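Local coordinates for uncharacterized protein ABO_0056 (Alcanivorax borkumensis, PDB 3H35) that is of unknown function but belongs to the Abi_alpha family and may be linked to abortive infection, a bacterial defence against phage, at residues Arg60-Leu65 with Gln116-Ala121; Val87-Ser92 with Ser139-Ala144. One frame throughout, in Å; residues are numbered along the deposited sequence.

Overall arrangement
Both contacts press a helix against parts of one four-stranded antiparallel sheet, ordered 87-91, 71-77, 156-164, 119-123, and they use its two outermost strands within the chain. Interaction 1 sets helix 56-65 against the lead-in and start of strand 119-123; interaction 2 sets strand 87-91 against helix 139-151. Their centres lie about 18 Å apart. Along the chain the segments alternate, 60-65, 87-92, 116-121, 139-144, so the two contacts cross and belong to one compact unit. The segments touch where A121 CB packs against R90 NH2 at 3.3 Å, and residues of both pairs of segments contact the second subunit.

Interaction 1: residues Arg60-Leu65 with Gln116-Ala121; sequences RLLAAL and QGLVIA
L62 and L65, one helical turn apart on 60-65, meet L118 and V119 mainly through methyl groups, and no hydrogen bond crosses between the segments. Three apolar pairs carry the contact, which buries 146 Å² in total. The tightest joins L65 CD1 to V119 CG1 at 3.5 Å, with the two side chains at about a right angle. L62 divides its branches: CD2 lies 4.1 Å from L118 CD1, again with the side chains roughly perpendicular, while CD1 turns to V119 CG1 at 4.3 Å. That same CD1 also sits 3.9 Å from the carbonyl oxygen L118 O, an apolar approach to the backbone. The forked end of L62 thus bridges two consecutive residues, and a chi1 of -164°, which sets its CG opposite the backbone N, carries the fork across the gap. On V119, CG1 is the branch that serves both leucines; it is opposite the carbonyl carbon at chi1 -62°.

Backbone geometry explains how the second segment presents these groups. G117 has a positive phi of 75° and ends the preceding helix in a Schellman motif, after which L118 turns its side chain to the helix and V119 opens the strand. The nearest alpha carbons, L62 CA and L118 CA, are 7.9 Å apart, a gap spanned by side chains.

All four touching residues are buried. L62 and L65 also pack on I164 of strand 156-164, V119 on L162 of that strand and on F114 of helix 106-115, and L118 on L171 of helix 166-175, while W172 of the latter helix touches L62. This is apolar helix-on-sheet packing at the start of edge strand 119-123, about 6 Å from the chain centre, with helices 106-115 and 166-175 packing against it.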
ATOM      1  N   ARG A  60      -0.875   3.260  19.777  1.00 26.00           N
ATOM      2  CA  ARG A  60      -1.876   2.877  20.759  1.00 26.25           C
ATOM      3  C   ARG A  60      -2.908   1.900  20.158  1.00 26.81           C
ATOM      4  O   ARG A  60      -3.339   0.942  20.824  1.00 25.65           O
ATOM      5  CB  ARG A  60      -2.539   4.133  21.370  1.00 27.50           C
ATOM      6  CG  ARG A  60      -1.622   4.926  22.310  1.00 27.00           C
ATOM      7  CD  ARG A  60      -2.350   6.003  23.047  1.00 27.76           C
ATOM      8  NE  ARG A  60      -3.194   5.371  24.039  1.00 29.70           N
ATOM      9  CZ  ARG A  60      -2.858   5.114  25.294  1.00 32.95           C
ATOM     10  NH1 ARG A  60      -1.678   5.489  25.778  1.00 35.03           N
ATOM     11  NH2 ARG A  60      -3.728   4.489  26.083  1.00 34.24           N
ATOM     12  N   LEU A  61      -3.289   2.126  18.884  1.00 26.85           N
ATOM     13  CA  LEU A  61      -4.149   1.179  18.160  1.00 26.82           C
ATOM     14  C   LEU A  61      -3.489  -0.191  18.001  1.00 26.34           C
ATOM     15  O   LEU A  61      -4.101  -1.212  18.244  1.00 25.89           O
ATOM     16  CB  LEU A  61      -4.521   1.704  16.760  1.00 26.82           C
ATOM     17  CG  LEU A  61      -5.541   2.829  16.694  1.00 26.69           C
ATOM     18  CD1 LEU A  61      -5.530   3.474  15.266  1.00 26.98           C
ATOM     19  CD2 LEU A  61      -6.911   2.264  17.113  1.00 26.99           C
ATOM     20  N   LEU A  62      -2.226  -0.212  17.580  1.00 27.02           N
ATOM     21  CA  LEU A  62      -1.522  -1.483  17.436  1.00 26.86           C
ATOM     22  C   LEU A  62      -1.403  -2.183  18.797  1.00 26.52           C
ATOM     23  O   LEU A  62      -1.594  -3.387  18.897  1.00 25.79           O
ATOM     24  CB  LEU A  62      -0.158  -1.304  16.766  1.00 26.98           C
ATOM     25  CG  LEU A  62       0.493  -2.595  16.222  1.00 26.76           C
ATOM     26  CD1 LEU A  62      -0.433  -3.355  15.227  1.00 27.82           C
ATOM     27  CD2 LEU A  62       1.858  -2.317  15.542  1.00 27.33           C
ATOM     28  N   ALA A  63      -1.079  -1.424  19.847  1.00 25.64           N
ATOM     29  CA  ALA A  63      -1.024  -1.985  21.189  1.00 25.22           C
ATOM     30  C   ALA A  63      -2.347  -2.669  21.550  1.00 24.46           C
ATOM     31  O   ALA A  63      -2.354  -3.744  22.109  1.00 24.42           O
ATOM     32  CB  ALA A  63      -0.707  -0.864  22.254  1.00 25.01           C
ATOM     33  N   ALA A  64      -3.451  -2.011  21.258  1.00 23.69           N
ATOM     34  CA  ALA A  64      -4.767  -2.531  21.630  1.00 24.98           C
ATOM     35  C   ALA A  64      -5.014  -3.844  20.850  1.00 25.86           C
ATOM     36  O   ALA A  64      -5.679  -4.751  21.336  1.00 25.20           O
ATOM     37  CB  ALA A  64      -5.869  -1.476  21.350  1.00 23.79           C
ATOM     38  N   LEU A  65      -4.444  -3.954  19.649  1.00 26.32           N
ATOM     39  CA  LEU A  65      -4.583  -5.178  18.874  1.00 27.33           C
ATOM     40  C   LEU A  65      -3.601  -6.295  19.235  1.00 27.26           C
ATOM     41  O   LEU A  65      -3.795  -7.457  18.836  1.00 25.16           O
ATOM     42  CB  LEU A  65      -4.443  -4.858  17.386  1.00 27.10           C
ATOM     43  CG  LEU A  65      -5.575  -4.009  16.829  1.00 28.99           C
ATOM     44  CD1 LEU A  65      -5.073  -3.379  15.506  1.00 26.20           C
ATOM     45  CD2 LEU A  65      -6.890  -4.829  16.678  1.00 28.53           C
ATOM     46  N   GLN A 116       0.906  -0.605   5.793  1.00 24.92           N
ATOM     47  CA  GLN A 116       2.137  -1.137   6.382  1.00 24.60           C
ATOM     48  C   GLN A 116       2.076  -2.665   6.690  1.00 24.37           C
ATOM     49  O   GLN A 116       3.053  -3.240   7.147  1.00 24.69           O
ATOM     50  CB  GLN A 116       2.475  -0.353   7.647  1.00 24.90           C
ATOM     51  CG  GLN A 116       3.046   1.006   7.400  1.00 24.87           C
ATOM     52  CD  GLN A 116       4.454   0.911   6.944  1.00 26.41           C
ATOM     53  OE1 GLN A 116       5.346   0.619   7.738  1.00 27.08           O
ATOM     54  NE2 GLN A 116       4.678   1.132   5.652  1.00 21.84           N
ATOM     55  N   GLY A 117       0.933  -3.296   6.460  1.00 24.05           N
ATOM     56  CA  GLY A 117       0.791  -4.736   6.624  1.00 23.95           C
ATOM     57  C   GLY A 117       0.715  -5.153   8.087  1.00 24.08           C
ATOM     58  O   GLY A 117       0.952  -6.303   8.408  1.00 22.82           O
ATOM     59  N   LEU A 118       0.353  -4.214   8.966  1.00 24.05           N
ATOM     60  CA  LEU A 118       0.404  -4.433  10.399  1.00 24.46           C
ATOM     61  C   LEU A 118      -0.888  -5.028  10.954  1.00 25.29           C
ATOM     62  O   LEU A 118      -0.873  -5.582  12.056  1.00 26.70           O
ATOM     63  CB  LEU A 118       0.724  -3.114  11.139  1.00 25.14           C
ATOM     64  CG  LEU A 118       2.087  -2.476  10.854  1.00 26.08           C
ATOM     65  CD1 LEU A 118       2.351  -1.167  11.655  1.00 20.60           C
ATOM     66  CD2 LEU A 118       3.214  -3.525  11.062  1.00 26.06           C
ATOM     67  N   VAL A 119      -1.989  -4.887  10.208  1.00 24.60           N
ATOM     68  CA  VAL A 119      -3.305  -5.366  10.607  1.00 24.84           C
ATOM     69  C   VAL A 119      -3.969  -6.082   9.419  1.00 25.69           C
ATOM     70  O   VAL A 119      -3.535  -5.922   8.264  1.00 25.90           O
ATOM     71  CB  VAL A 119      -4.193  -4.205  11.055  1.00 24.65           C
ATOM     72  CG1 VAL A 119      -3.605  -3.490  12.302  1.00 22.95           C
ATOM     73  CG2 VAL A 119      -4.466  -3.194   9.904  1.00 23.12           C
ATOM     74  N   ILE A 120      -5.013  -6.846   9.690  1.00 25.89           N
ATOM     75  CA  ILE A 120      -5.794  -7.505   8.646  1.00 27.17           C
ATOM     76  C   ILE A 120      -7.261  -7.284   8.922  1.00 27.76           C
ATOM     77  O   ILE A 120      -7.615  -6.909  10.043  1.00 28.29           O
ATOM     78  CB  ILE A 120      -5.538  -9.017   8.542  1.00 27.95           C
ATOM     79  CG1 ILE A 120      -5.761  -9.693   9.905  1.00 29.02           C
ATOM     80  CG2 ILE A 120      -4.149  -9.278   7.976  1.00 27.97           C
ATOM     81  CD1 ILE A 120      -5.677 -11.220   9.851  1.00 34.64           C
ATOM     82  N   ALA A 121      -8.090  -7.503   7.885  1.00 27.54           N
ATOM     83  CA  ALA A 121      -9.538  -7.490   7.992  1.00 28.30           C
ATOM     84  C   ALA A 121     -10.051  -8.910   7.823  1.00 29.05           C
ATOM     85  O   ALA A 121      -9.594  -9.621   6.952  1.00 31.28           O
ATOM     86  CB  ALA A 121     -10.162  -6.568   6.933  1.00 27.36           C
TER

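Interaction 2: residues Val87-Ser92 with Ser139-Ala144; sequences VLYRYS and SDFRKA. With EDO (1,2-ethanediol), chain D.
Y89 and Y91, alternate residues on strand 87-91, each take a CB from helix 139-151 over one ring face, both as CH-pi contacts. A144 CB lies 3.7 Å from the Y89 ring centroid, displaced toward the rim near CZ. F141 CB is more central over Y91, 10° off the normal. At the Y89 edge comes F141 CD1, 4.1 Å from Y89 CE2. The F141 ring is oblique to that of Y91, planes at 52°, and its CD1 meets Y91 CB at 3.6 Å. Both tyrosines hold CG opposite the backbone N, reaching toward the helix. V87 CG2 covers one face of the R90 guanidinium, offset toward the rim; at its edge, NH1 donates to O2 of an ethanediol, probably from the crystallisation liquor, at 2.7 Å.

In the Y91 ring plane, a water bridges Y91 OH to D140 OD2, donating to the carboxylate at 2.8 Å. R90 NH2 forms salt bridges with E160 of the same chain and E86 of the second subunit.

The helix lies antiparallel along an edge strand, at 172°, where L88 and Y89 form a classic beta bulge opposite L76. F141 also packs on strands 71-77 and 156-164, both tyrosines on helix 106-115, and A144 on P166 of the third subunit.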
ATOM      1  N   VAL A  87     -11.021  -1.765  -1.881  1.00 34.45           N
ATOM      2  CA  VAL A  87     -11.205  -1.110  -0.575  1.00 33.86           C
ATOM      3  C   VAL A  87     -10.907   0.392  -0.716  1.00 33.07           C
ATOM      4  O   VAL A  87      -9.836   0.767  -1.174  1.00 32.39           O
ATOM      5  CB  VAL A  87     -10.270  -1.715   0.505  1.00 34.16           C
ATOM      6  CG1 VAL A  87     -10.175  -0.782   1.688  1.00 33.18           C
ATOM      7  CG2 VAL A  87     -10.721  -3.137   0.906  1.00 33.37           C
ATOM      8  N   LEU A  88     -11.833   1.253  -0.317  1.00 31.47           N
ATOM      9  CA  LEU A  88     -11.611   2.686  -0.435  1.00 31.22           C
ATOM     10  C   LEU A  88     -11.349   3.400   0.870  1.00 31.03           C
ATOM     11  O   LEU A  88     -10.712   4.413   0.856  1.00 31.91           O
ATOM     12  CB  LEU A  88     -12.801   3.365  -1.104  1.00 31.91           C
ATOM     13  CG  LEU A  88     -13.000   2.986  -2.564  1.00 34.78           C
ATOM     14  CD1 LEU A  88     -14.135   3.775  -3.175  1.00 38.71           C
ATOM     15  CD2 LEU A  88     -11.705   3.194  -3.354  1.00 35.94           C
ATOM     16  N   TYR A  89     -11.883   2.908   1.988  1.00 29.48           N
ATOM     17  CA  TYR A  89     -11.954   3.669   3.198  1.00 28.30           C
ATOM     18  C   TYR A  89     -12.284   2.700   4.297  1.00 27.63           C
ATOM     19  O   TYR A  89     -13.034   1.765   4.084  1.00 25.68           O
ATOM     20  CB  TYR A  89     -13.078   4.719   3.111  1.00 27.87           C
ATOM     21  CG  TYR A  89     -13.156   5.720   4.265  1.00 28.82           C
ATOM     22  CD1 TYR A  89     -12.447   6.901   4.210  1.00 27.94           C
ATOM     23  CD2 TYR A  89     -14.010   5.524   5.374  1.00 29.85           C
ATOM     24  CE1 TYR A  89     -12.533   7.828   5.205  1.00 28.10           C
ATOM     25  CE2 TYR A  89     -14.078   6.477   6.403  1.00 29.37           C
ATOM     26  CZ  TYR A  89     -13.340   7.616   6.276  1.00 29.64           C
ATOM     27  OH  TYR A  89     -13.361   8.608   7.233  1.00 39.17           O
ATOM     28  N   ARG A  90     -11.707   2.914   5.461  1.00 27.32           N
ATOM     29  CA  ARG A  90     -11.963   2.050   6.588  1.00 28.84           C
ATOM     30  C   ARG A  90     -12.173   2.869   7.841  1.00 28.28           C
ATOM     31  O   ARG A  90     -11.556   3.907   7.998  1.00 29.16           O
ATOM     32  CB  ARG A  90     -10.864   1.030   6.767  1.00 29.15           C
ATOM     33  CG  ARG A  90     -11.007  -0.098   5.792  1.00 32.56           C
ATOM     34  CD  ARG A  90      -9.981  -1.207   5.961  1.00 34.88           C
ATOM     35  NE  ARG A  90     -10.552  -2.474   5.485  1.00 36.44           N
ATOM     36  CZ  ARG A  90      -9.903  -3.403   4.802  1.00 34.90           C
ATOM     37  NH1 ARG A  90      -8.633  -3.227   4.445  1.00 36.32           N
ATOM     38  NH2 ARG A  90     -10.546  -4.505   4.445  1.00 34.01           N
ATOM     39  N   TYR A  91     -13.086   2.393   8.692  1.00 27.61           N
ATOM     40  CA  TYR A  91     -13.493   3.101   9.889  1.00 28.19           C
ATOM     41  C   TYR A  91     -13.660   2.114  11.029  1.00 27.50           C
ATOM     42  O   TYR A  91     -14.043   0.983  10.828  1.00 27.28           O
ATOM     43  CB  TYR A  91     -14.796   3.898   9.641  1.00 28.14           C
ATOM     44  CG  TYR A  91     -15.174   4.807  10.784  1.00 28.53           C
ATOM     45  CD1 TYR A  91     -14.691   6.121  10.850  1.00 28.48           C
ATOM     46  CD2 TYR A  91     -15.967   4.343  11.826  1.00 30.55           C
ATOM     47  CE1 TYR A  91     -15.017   6.954  11.923  1.00 28.64           C
ATOM     48  CE2 TYR A  91     -16.292   5.163  12.907  1.00 32.91           C
ATOM     49  CZ  TYR A  91     -15.812   6.464  12.949  1.00 31.92           C
ATOM     50  OH  TYR A  91     -16.138   7.269  14.037  1.00 36.66           O
ATOM     51  N   SER A  92     -13.366   2.545  12.238  1.00 27.34           N
ATOM     52  CA  SER A  92     -13.551   1.675  13.387  1.00 27.46           C
ATOM     53  C   SER A  92     -13.750   2.550  14.579  1.00 28.45           C
ATOM     54  O   SER A  92     -13.378   3.726  14.532  1.00 29.71           O
ATOM     55  CB  SER A  92     -12.326   0.788  13.599  1.00 27.64           C
ATOM     56  OG  SER A  92     -12.473  -0.029  14.753  1.00 26.00           O
ATOM     57  N   SER A 139     -21.118  10.487  12.417  1.00 34.04           N
ATOM     58  CA  SER A 139     -21.323  11.519  11.409  1.00 34.33           C
ATOM     59  C   SER A 139     -20.127  11.685  10.437  1.00 33.51           C
ATOM     60  O   SER A 139     -20.336  11.993   9.277  1.00 33.38           O
ATOM     61  CB  SER A 139     -21.672  12.852  12.077  1.00 33.95           C
ATOM     62  OG  SER A 139     -20.570  13.282  12.874  1.00 37.35           O
ATOM     63  N   ASP A 140     -18.898  11.476  10.908  1.00 33.34           N
ATOM     64  CA  ASP A 140     -17.711  11.607  10.064  1.00 33.65           C
ATOM     65  C   ASP A 140     -17.645  10.482   9.051  1.00 32.45           C
ATOM     66  O   ASP A 140     -17.326  10.705   7.903  1.00 32.43           O
ATOM     67  CB  ASP A 140     -16.417  11.565  10.879  1.00 34.43           C
ATOM     68  CG  ASP A 140     -16.225  12.786  11.753  1.00 38.20           C
ATOM     69  OD1 ASP A 140     -16.478  13.929  11.304  1.00 41.14           O
ATOM     70  OD2 ASP A 140     -15.792  12.590  12.905  1.00 48.05           O
ATOM     71  N   PHE A 141     -17.886   9.265   9.507  1.00 31.21           N
ATOM     72  CA  PHE A 141     -17.976   8.149   8.609  1.00 30.68           C
ATOM     73  C   PHE A 141     -19.039   8.418   7.529  1.00 30.57           C
ATOM     74  O   PHE A 141     -18.803   8.200   6.324  1.00 30.55           O
ATOM     75  CB  PHE A 141     -18.346   6.897   9.394  1.00 31.05           C
ATOM     76  CG  PHE A 141     -18.669   5.749   8.520  1.00 29.25           C
ATOM     77  CD1 PHE A 141     -17.656   5.061   7.884  1.00 29.85           C
ATOM     78  CD2 PHE A 141     -19.977   5.388   8.296  1.00 28.80           C
ATOM     79  CE1 PHE A 141     -17.950   4.020   7.007  1.00 29.62           C
ATOM     80  CE2 PHE A 141     -20.287   4.348   7.432  1.00 30.29           C
ATOM     81  CZ  PHE A 141     -19.255   3.671   6.778  1.00 29.07           C
ATOM     82  N   ARG A 142     -20.202   8.916   7.956  1.00 29.37           N
ATOM     83  CA  ARG A 142     -21.303   9.118   7.040  1.00 29.27           C
ATOM     84  C   ARG A 142     -20.943  10.162   6.019  1.00 28.76           C
ATOM     85  O   ARG A 142     -21.304  10.041   4.857  1.00 27.41           O
ATOM     86  CB  ARG A 142     -22.589   9.527   7.786  1.00 29.44           C
ATOM     87  CG  ARG A 142     -23.307   8.372   8.489  1.00 33.48           C
ATOM     88  CD  ARG A 142     -23.560   7.206   7.539  1.00 38.12           C
ATOM     89  NE  ARG A 142     -24.206   6.043   8.165  1.00 43.72           N
ATOM     90  CZ  ARG A 142     -24.602   4.940   7.509  1.00 46.34           C
ATOM     91  NH1 ARG A 142     -24.463   4.825   6.188  1.00 46.33           N
ATOM     92  NH2 ARG A 142     -25.172   3.950   8.172  1.00 48.49           N
ATOM     93  N   LYS A 143     -20.238  11.190   6.466  1.00 28.90           N
ATOM     94  CA  LYS A 143     -19.728  12.218   5.569  1.00 30.49           C
ATOM     95  C   LYS A 143     -18.768  11.629   4.509  1.00 29.23           C
ATOM     96  O   LYS A 143     -18.878  11.938   3.330  1.00 28.27           O
ATOM     97  CB  LYS A 143     -18.991  13.259   6.390  1.00 31.73           C
ATOM     98  CG  LYS A 143     -18.656  14.525   5.648  1.00 37.43           C
ATOM     99  CD  LYS A 143     -17.719  15.410   6.493  1.00 43.50           C
ATOM    100  CE  LYS A 143     -17.460  16.771   5.840  1.00 46.57           C
ATOM    101  NZ  LYS A 143     -18.746  17.521   5.757  1.00 51.12           N
ATOM    102  N   ALA A 144     -17.840  10.790   4.947  1.00 27.94           N
ATOM    103  CA  ALA A 144     -16.858  10.164   4.032  1.00 27.34           C
ATOM    104  C   ALA A 144     -17.601   9.282   3.015  1.00 26.90           C
ATOM    105  O   ALA A 144     -17.342   9.339   1.817  1.00 26.37           O
ATOM    106  CB  ALA A 144     -15.834   9.313   4.810  1.00 27.02           C
TER
HETATM  107  C1  EDO D 184      -7.936   1.545   4.401  1.00 54.35           C
HETATM  108  O1  EDO D 184      -8.041   2.714   3.571  1.00 54.43           O
HETATM  109  C2  EDO D 184      -7.058   0.476   3.788  1.00 51.78           C
HETATM  110  O2  EDO D 184      -7.579  -0.788   4.167  1.00 49.95           O
HETATM  111  O   HOH W   1     -15.257   9.981  13.866  1.00 51.66           O